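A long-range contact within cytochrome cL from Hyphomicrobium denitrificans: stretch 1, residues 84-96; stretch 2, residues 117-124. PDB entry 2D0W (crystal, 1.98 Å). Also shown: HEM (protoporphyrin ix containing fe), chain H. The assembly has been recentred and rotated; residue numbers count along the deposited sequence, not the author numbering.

Stretch 1 (84-96) KNTTDKGLFETIF
Stretch 2, residues 117-124: KLIAWIRH

Stretch 1 runs from a 3-10 segment (84-86) through Thr87 into helix 88-96; stretch 2 is helical throughout. The helix axes approach to 10.7 Å with 116° between their N-to-C directions, and the nearest CA atoms, Phe92 and Ile119, lie 7.3 Å apart. Thr87 (phi/psi -106/150, chi1 p) caps its helix: OG1 accepts from Gly90 N at 3.1 Å and donates to Lys84 O at 2.8 Å.

Ile119 (m, t) is the knob, seated among Asp88, Leu91, Phe92 and Ile95. Its CD1 lies 3.8 Å from Phe92 CB, at the edge of a ring that chi1 t carries away from stretch 2. Ile95 (m, t) sends CD1 to 3.8 Å from Ile119 CG1 and 3.9 Å from Ile122 CD1; Leu91 (t, p) brings CD2 to 3.8 Å from Ile122 CG2.

Arg123 (m, m, t, chi4 -168°) carries its guanidinium to the start of the other helix. NH1 and NH2 donate to Asn85 O at 2.9 and 3.1 Å, while NE and NH2 donate to Asp88 OD2 at 3.1 and 3.2 Å, completing a salt bridge with Asp88 (chi1 m). These acceptors lie near the guanidinium plane, as its N-H directions require, leaving one face to Leu91 CD2, 3.6 Å from Arg123 CZ. Asn85 (m, chi2 -27°) directs ND2 to heme O1A at 2.7 Å and accepts at OD1 from Thr94 OG1, also at 2.7 Å.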

ATOM      1  N   LYS A  84       6.099  -3.302  11.842  1.00 19.25           N
ATOM      2  CA  LYS A  84       5.912  -1.912  11.391  1.00 20.08           C
ATOM      3  C   LYS A  84       5.189  -1.810  10.025  1.00 17.86           C
ATOM      4  O   LYS A  84       4.877  -0.710   9.561  1.00 17.15           O
ATOM      5  CB  LYS A  84       7.249  -1.164  11.312  1.00 21.73           C
ATOM      6  CG  LYS A  84       7.770  -0.675  12.675  1.00 27.96           C
ATOM      7  CD  LYS A  84       8.976   0.287  12.545  1.00 31.31           C
ATOM      8  CE  LYS A  84       9.838   0.255  13.818  1.00 33.28           C
ATOM      9  NZ  LYS A  84      11.270   0.720  13.622  1.00 33.98           N
ATOM     10  N   ASN A  85       4.927  -2.950   9.403  1.00 17.18           N
ATOM     11  CA  ASN A  85       4.119  -2.993   8.176  1.00 17.47           C
ATOM     12  C   ASN A  85       2.605  -2.794   8.438  1.00 18.24           C
ATOM     13  O   ASN A  85       1.834  -2.682   7.514  1.00 18.50           O
ATOM     14  CB  ASN A  85       4.418  -4.252   7.344  1.00 16.26           C
ATOM     15  CG  ASN A  85       5.785  -4.187   6.619  1.00 18.47           C
ATOM     16  OD1 ASN A  85       6.308  -3.092   6.300  1.00 17.98           O
ATOM     17  ND2 ASN A  85       6.354  -5.370   6.319  1.00 16.07           N
ATOM     18  N   THR A  86       2.207  -2.766   9.717  1.00 18.37           N
ATOM     19  CA  THR A  86       0.864  -2.334  10.130  1.00 17.45           C
ATOM     20  C   THR A  86       0.702  -0.793  10.069  1.00 18.02           C
ATOM     21  O   THR A  86      -0.397  -0.260  10.262  1.00 19.70           O
ATOM     22  CB  THR A  86       0.495  -2.856  11.573  1.00 17.68           C
ATOM     23  OG1 THR A  86       1.348  -2.262  12.571  1.00 18.24           O
ATOM     24  CG2 THR A  86       0.564  -4.370  11.675  1.00 17.75           C
ATOM     25  N   THR A  87       1.797  -0.070   9.851  1.00 17.55           N
ATOM     26  CA  THR A  87       1.752   1.372   9.580  1.00 15.77           C
ATOM     27  C   THR A  87       2.033   1.583   8.097  1.00 15.13           C
ATOM     28  O   THR A  87       2.796   0.794   7.477  1.00 14.47           O
ATOM     29  CB  THR A  87       2.781   2.151  10.462  1.00 16.05           C
ATOM     30  OG1 THR A  87       4.112   1.902  10.002  1.00 16.60           O
ATOM     31  CG2 THR A  87       2.723   1.679  11.914  1.00 15.33           C
ATOM     32  N   ASP A  88       1.472   2.646   7.515  1.00 15.01           N
ATOM     33  CA  ASP A  88       1.734   2.952   6.102  1.00 16.02           C
ATOM     34  C   ASP A  88       3.184   3.294   5.912  1.00 15.52           C
ATOM     35  O   ASP A  88       3.750   2.957   4.894  1.00 15.91           O
ATOM     36  CB  ASP A  88       0.849   4.093   5.572  1.00 17.55           C
ATOM     37  CG  ASP A  88      -0.625   3.690   5.500  1.00 19.48           C
ATOM     38  OD1 ASP A  88      -1.469   4.583   5.474  1.00 23.26           O
ATOM     39  OD2 ASP A  88      -0.941   2.497   5.514  1.00 18.00           O
ATOM     40  N   LYS A  89       3.795   3.924   6.917  1.00 17.10           N
ATOM     41  CA  LYS A  89       5.214   4.285   6.806  1.00 18.73           C
ATOM     42  C   LYS A  89       6.100   3.054   6.643  1.00 17.53           C
ATOM     43  O   LYS A  89       7.014   3.061   5.797  1.00 16.84           O
ATOM     44  CB  LYS A  89       5.668   5.132   7.989  1.00 21.23           C
ATOM     45  CG  LYS A  89       6.901   5.942   7.696  1.00 25.08           C
ATOM     46  CD  LYS A  89       8.113   5.346   8.330  1.00 28.24           C
ATOM     47  CE  LYS A  89       8.630   6.214   9.449  1.00 31.46           C
ATOM     48  NZ  LYS A  89       9.347   7.358   8.894  1.00 29.11           N
ATOM     49  N   GLY A  90       5.844   2.027   7.451  1.00 15.64           N
ATOM     50  CA  GLY A  90       6.607   0.769   7.388  1.00 14.74           C
ATOM     51  C   GLY A  90       6.421   0.015   6.095  1.00 14.20           C
ATOM     52  O   GLY A  90       7.391  -0.462   5.509  1.00 14.46           O
ATOM     53  N   LEU A  91       5.172  -0.105   5.658  1.00 11.97           N
ATOM     54  CA  LEU A  91       4.829  -0.746   4.399  1.00 13.09           C
ATOM     55  C   LEU A  91       5.518  -0.037   3.224  1.00 12.84           C
ATOM     56  O   LEU A  91       6.172  -0.670   2.359  1.00 12.80           O
ATOM     57  CB  LEU A  91       3.281  -0.793   4.230  1.00 12.86           C
ATOM     58  CG  LEU A  91       2.764  -1.549   3.012  1.00 14.42           C
ATOM     59  CD1 LEU A  91       3.452  -2.859   2.980  1.00 13.56           C
ATOM     60  CD2 LEU A  91       1.244  -1.772   3.015  1.00 12.84           C
ATOM     61  N   PHE A  92       5.459   1.286   3.223  1.00 13.50           N
ATOM     62  CA  PHE A  92       6.149   2.042   2.201  1.00 13.19           C
ATOM     63  C   PHE A  92       7.654   1.670   2.200  1.00 13.14           C
ATOM     64  O   PHE A  92       8.249   1.418   1.128  1.00 14.06           O
ATOM     65  CB  PHE A  92       5.928   3.546   2.458  1.00 14.13           C
ATOM     66  CG  PHE A  92       6.771   4.471   1.584  1.00 18.03           C
ATOM     67  CD1 PHE A  92       6.298   4.905   0.352  1.00 17.72           C
ATOM     68  CD2 PHE A  92       8.035   4.896   1.998  1.00 18.13           C
ATOM     69  CE1 PHE A  92       7.064   5.764  -0.446  1.00 19.32           C
ATOM     70  CE2 PHE A  92       8.811   5.736   1.210  1.00 19.42           C
ATOM     71  CZ  PHE A  92       8.320   6.184  -0.017  1.00 19.89           C
ATOM     72  N   GLU A  93       8.257   1.644   3.397  1.00 13.20           N
ATOM     73  CA  GLU A  93       9.702   1.420   3.521  1.00 13.56           C
ATOM     74  C   GLU A  93      10.012  -0.009   3.007  1.00 14.04           C
ATOM     75  O   GLU A  93      10.971  -0.208   2.262  1.00 13.88           O
ATOM     76  CB  GLU A  93      10.144   1.603   5.000  1.00 15.90           C
ATOM     77  CG  GLU A  93      10.089   2.996   5.571  1.00 17.90           C
ATOM     78  CD  GLU A  93      10.425   3.061   7.089  1.00 24.32           C
ATOM     79  OE1 GLU A  93       9.942   2.178   7.847  1.00 24.61           O
ATOM     80  OE2 GLU A  93      11.172   3.993   7.529  1.00 25.29           O
ATOM     81  N   THR A  94       9.171  -0.991   3.344  1.00 13.75           N
ATOM     82  CA  THR A  94       9.391  -2.379   2.878  1.00 14.71           C
ATOM     83  C   THR A  94       9.324  -2.445   1.360  1.00 15.49           C
ATOM     84  O   THR A  94      10.230  -2.987   0.706  1.00 13.21           O
ATOM     85  CB  THR A  94       8.403  -3.323   3.539  1.00 15.23           C
ATOM     86  OG1 THR A  94       8.626  -3.254   4.945  1.00 16.37           O
ATOM     87  CG2 THR A  94       8.565  -4.779   3.043  1.00 14.92           C
ATOM     88  N   ILE A  95       8.285  -1.838   0.785  1.00 12.40           N
ATOM     89  CA  ILE A  95       8.145  -1.801  -0.671  1.00 11.85           C
ATOM     90  C   ILE A  95       9.260  -1.009  -1.310  1.00 10.95           C
ATOM     91  O   ILE A  95       9.853  -1.498  -2.262  1.00 10.78           O
ATOM     92  CB  ILE A  95       6.754  -1.303  -1.139  1.00 11.79           C
ATOM     93  CG1 ILE A  95       5.686  -2.126  -0.429  1.00  9.75           C
ATOM     94  CG2 ILE A  95       6.602  -1.466  -2.693  1.00 13.30           C
ATOM     95  CD1 ILE A  95       4.284  -1.453  -0.374  1.00  6.61           C
ATOM     96  N   PHE A  96       9.567   0.176  -0.765  1.00 11.99           N
ATOM     97  CA  PHE A  96      10.536   1.071  -1.382  1.00 12.70           C
ATOM     98  C   PHE A  96      11.929   0.434  -1.360  1.00 13.27           C
ATOM     99  O   PHE A  96      12.591   0.361  -2.388  1.00 13.29           O
ATOM    100  CB  PHE A  96      10.615   2.461  -0.681  1.00 12.68           C
ATOM    101  CG  PHE A  96      11.287   3.505  -1.510  1.00 13.61           C
ATOM    102  CD1 PHE A  96      12.676   3.517  -1.678  1.00 12.68           C
ATOM    103  CD2 PHE A  96      10.546   4.494  -2.138  1.00 12.58           C
ATOM    104  CE1 PHE A  96      13.286   4.503  -2.476  1.00 12.37           C
ATOM    105  CE2 PHE A  96      11.137   5.446  -2.933  1.00 12.85           C
ATOM    106  CZ  PHE A  96      12.501   5.454  -3.115  1.00 12.71           C
ATOM    107  N   LYS A 117      -1.112   4.482  -3.987  1.00 11.40           N
ATOM    108  CA  LYS A 117      -2.318   3.799  -4.446  1.00 12.64           C
ATOM    109  C   LYS A 117      -2.131   2.290  -4.316  1.00 10.24           C
ATOM    110  O   LYS A 117      -3.027   1.522  -4.009  1.00  8.50           O
ATOM    111  CB  LYS A 117      -2.593   4.146  -5.913  1.00 13.48           C
ATOM    112  CG  LYS A 117      -3.049   5.595  -6.174  1.00 17.06           C
ATOM    113  CD  LYS A 117      -3.124   5.815  -7.703  1.00 19.88           C
ATOM    114  CE  LYS A 117      -3.795   7.095  -8.078  1.00 23.18           C
ATOM    115  NZ  LYS A 117      -3.028   8.181  -7.478  1.00 28.22           N
ATOM    116  N   LEU A 118      -0.924   1.859  -4.592  1.00  9.80           N
ATOM    117  CA  LEU A 118      -0.568   0.447  -4.343  1.00 11.56           C
ATOM    118  C   LEU A 118      -0.821   0.085  -2.876  1.00 10.57           C
ATOM    119  O   LEU A 118      -1.394  -0.960  -2.567  1.00  9.69           O
ATOM    120  CB  LEU A 118       0.911   0.226  -4.669  1.00 11.05           C
ATOM    121  CG  LEU A 118       1.523  -1.128  -4.278  1.00 11.76           C
ATOM    122  CD1 LEU A 118       0.712  -2.308  -4.823  1.00 10.90           C
ATOM    123  CD2 LEU A 118       3.025  -1.155  -4.718  1.00 10.44           C
ATOM    124  N   ILE A 119      -0.353   0.928  -1.971  1.00 10.56           N
ATOM    125  CA  ILE A 119      -0.507   0.648  -0.518  1.00 11.69           C
ATOM    126  C   ILE A 119      -2.036   0.637  -0.168  1.00 10.93           C
ATOM    127  O   ILE A 119      -2.511  -0.222   0.568  1.00 12.25           O
ATOM    128  CB  ILE A 119       0.279   1.681   0.278  1.00 14.06           C
ATOM    129  CG1 ILE A 119       1.782   1.398   0.184  1.00 13.25           C
ATOM    130  CG2 ILE A 119      -0.174   1.756   1.774  1.00 14.32           C
ATOM    131  CD1 ILE A 119       2.725   2.546   0.702  1.00 14.34           C
ATOM    132  N   ALA A 120      -2.813   1.554  -0.729  1.00 10.62           N
ATOM    133  CA  ALA A 120      -4.274   1.572  -0.487  1.00 10.11           C
ATOM    134  C   ALA A 120      -4.887   0.265  -0.912  1.00  9.67           C
ATOM    135  O   ALA A 120      -5.794  -0.251  -0.249  1.00  9.70           O
ATOM    136  CB  ALA A 120      -4.965   2.724  -1.236  1.00 11.11           C
ATOM    137  N   TRP A 121      -4.402  -0.289  -2.024  1.00 10.30           N
ATOM    138  CA  TRP A 121      -4.915  -1.613  -2.507  1.00 11.07           C
ATOM    139  C   TRP A 121      -4.551  -2.701  -1.525  1.00 12.89           C
ATOM    140  O   TRP A 121      -5.385  -3.540  -1.225  1.00 13.39           O
ATOM    141  CB  TRP A 121      -4.362  -2.022  -3.890  1.00 11.24           C
ATOM    142  CG  TRP A 121      -4.869  -3.366  -4.377  1.00 15.02           C
ATOM    143  CD1 TRP A 121      -4.127  -4.501  -4.647  1.00 16.75           C
ATOM    144  CD2 TRP A 121      -6.221  -3.709  -4.636  1.00 16.15           C
ATOM    145  NE1 TRP A 121      -4.951  -5.519  -5.076  1.00 16.59           N
ATOM    146  CE2 TRP A 121      -6.243  -5.057  -5.074  1.00 17.86           C
ATOM    147  CE3 TRP A 121      -7.431  -3.008  -4.549  1.00 18.72           C
ATOM    148  CZ2 TRP A 121      -7.443  -5.722  -5.410  1.00 18.63           C
ATOM    149  CZ3 TRP A 121      -8.633  -3.686  -4.877  1.00 19.49           C
ATOM    150  CH2 TRP A 121      -8.609  -5.024  -5.302  1.00 16.86           C
ATOM    151  N   ILE A 122      -3.268  -2.743  -1.104  1.00 12.78           N
ATOM    152  CA  ILE A 122      -2.835  -3.716  -0.110  1.00 13.20           C
ATOM    153  C   ILE A 122      -3.684  -3.667   1.167  1.00 12.64           C
ATOM    154  O   ILE A 122      -4.067  -4.705   1.699  1.00 14.08           O
ATOM    155  CB  ILE A 122      -1.294  -3.599   0.213  1.00 11.81           C
ATOM    156  CG1 ILE A 122      -0.466  -3.921  -1.046  1.00 11.58           C
ATOM    157  CG2 ILE A 122      -0.928  -4.478   1.444  1.00  9.79           C
ATOM    158  CD1 ILE A 122       1.027  -3.485  -0.910  1.00 13.56           C
ATOM    159  N   ARG A 123      -3.994  -2.473   1.661  1.00 10.59           N
ATOM    160  CA  ARG A 123      -4.890  -2.359   2.831  1.00 12.21           C
ATOM    161  C   ARG A 123      -6.277  -2.893   2.509  1.00 10.45           C
ATOM    162  O   ARG A 123      -6.924  -3.541   3.365  1.00 12.51           O
ATOM    163  CB  ARG A 123      -4.993  -0.915   3.344  1.00  9.46           C
ATOM    164  CG  ARG A 123      -3.609  -0.273   3.745  1.00 13.14           C
ATOM    165  CD  ARG A 123      -2.872  -1.222   4.654  1.00 11.86           C
ATOM    166  NE  ARG A 123      -1.743  -0.524   5.243  1.00 13.92           N
ATOM    167  CZ  ARG A 123      -0.752  -1.091   5.916  1.00 14.16           C
ATOM    168  NH1 ARG A 123      -0.709  -2.385   6.086  1.00 12.95           N
ATOM    169  NH2 ARG A 123       0.207  -0.321   6.405  1.00 14.64           N
ATOM    170  N   HIS A 124      -6.753  -2.599   1.300  1.00  9.14           N
ATOM    171  CA  HIS A 124      -8.155  -2.979   0.909  1.00 11.35           C
ATOM    172  C   HIS A 124      -8.458  -4.499   0.841  1.00 10.54           C
ATOM    173  O   HIS A 124      -9.607  -4.924   1.059  1.00  9.60           O
ATOM    174  CB  HIS A 124      -8.548  -2.344  -0.436  1.00 11.25           C
ATOM    175  CG  HIS A 124     -10.019  -2.449  -0.736  1.00 12.36           C
ATOM    176  ND1 HIS A 124     -10.974  -1.697  -0.078  1.00 15.80           N
ATOM    177  CD2 HIS A 124     -10.689  -3.204  -1.633  1.00 14.55           C
ATOM    178  CE1 HIS A 124     -12.175  -2.007  -0.550  1.00 15.39           C
ATOM    179  NE2 HIS A 124     -12.027  -2.928  -1.485  1.00 14.60           N
TER
HETATM  180  CHA HEM H 200       8.008  -9.702   1.670  1.00 11.45           C
HETATM  181  CHB HEM H 200       5.208  -6.455  -0.654  1.00 11.35           C
HETATM  182  CHC HEM H 200       6.890  -7.845  -5.013  1.00 11.09           C
HETATM  183  CHD HEM H 200       8.652 -11.764  -2.755  1.00 12.06           C
HETATM  184  C1A HEM H 200       7.143  -8.625   1.463  1.00 13.45           C
HETATM  185  C2A HEM H 200       6.550  -7.735   2.452  1.00 10.27           C
HETATM  186  C3A HEM H 200       5.767  -6.873   1.803  1.00 12.24           C
HETATM  187  C4A HEM H 200       5.838  -7.136   0.372  1.00 13.60           C
HETATM  188  CMA HEM H 200       4.887  -5.738   2.420  1.00 11.38           C
HETATM  189  CAA HEM H 200       6.737  -7.839   3.983  1.00 10.58           C
HETATM  190  CBA HEM H 200       5.669  -8.830   4.476  1.00 10.55           C
HETATM  191  CGA HEM H 200       5.609  -8.914   5.997  1.00 15.58           C
HETATM  192  O1A HEM H 200       6.153  -8.020   6.689  1.00 14.75           O
HETATM  193  O2A HEM H 200       5.013  -9.895   6.503  1.00 17.30           O
HETATM  194  C1B HEM H 200       5.452  -6.506  -2.031  1.00 14.31           C
HETATM  195  C2B HEM H 200       4.903  -5.688  -3.119  1.00 13.21           C
HETATM  196  C3B HEM H 200       5.404  -6.004  -4.212  1.00 11.92           C
HETATM  197  C4B HEM H 200       6.275  -7.126  -4.040  1.00 12.69           C
HETATM  198  CMB HEM H 200       3.816  -4.651  -2.838  1.00 12.82           C
HETATM  199  CAB HEM H 200       5.353  -5.169  -5.502  1.00 11.21           C
HETATM  200  CBB HEM H 200       5.693  -3.917  -5.503  1.00  9.54           C
HETATM  201  C1C HEM H 200       7.503  -9.058  -4.791  1.00 14.09           C
HETATM  202  C2C HEM H 200       8.254  -9.866  -5.774  1.00 12.99           C
HETATM  203  C3C HEM H 200       8.677 -10.955  -5.160  1.00 15.39           C
HETATM  204  C4C HEM H 200       8.345 -10.843  -3.730  1.00 13.11           C
HETATM  205  CMC HEM H 200       8.013  -9.684  -7.264  1.00 13.84           C
HETATM  206  CAC HEM H 200       9.216 -12.301  -5.743  1.00 14.46           C
HETATM  207  CBC HEM H 200      10.113 -12.210  -6.687  1.00 12.62           C
HETATM  208  C1D HEM H 200       8.750 -11.576  -1.391  1.00 11.53           C
HETATM  209  C2D HEM H 200       9.434 -12.441  -0.449  1.00 14.72           C
HETATM  210  C3D HEM H 200       9.247 -11.800   0.922  1.00 11.95           C
HETATM  211  C4D HEM H 200       8.442 -10.614   0.701  1.00 11.93           C
HETATM  212  CMD HEM H 200      10.210 -13.751  -0.788  1.00 13.15           C
HETATM  213  CAD HEM H 200       9.789 -12.272   2.319  1.00 13.10           C
HETATM  214  CBD HEM H 200      10.972 -11.327   2.549  1.00 15.88           C
HETATM  215  CGD HEM H 200      11.450 -11.288   3.980  1.00 17.09           C
HETATM  216  O1D HEM H 200      12.352 -10.494   4.306  1.00 16.27           O
HETATM  217  O2D HEM H 200      10.899 -12.040   4.795  1.00 17.21           O
HETATM  218  NA  HEM H 200       6.665  -8.228   0.228  1.00 13.94           N
HETATM  219  NB  HEM H 200       6.237  -7.415  -2.708  1.00 11.54           N
HETATM  220  NC  HEM H 200       7.626  -9.659  -3.547  1.00 15.50           N
HETATM  221  ND  HEM H 200       8.169 -10.541  -0.665  1.00 12.13           N
HETATM  222 FE   HEM H 200       7.236  -8.886  -1.678  1.00 14.17          FE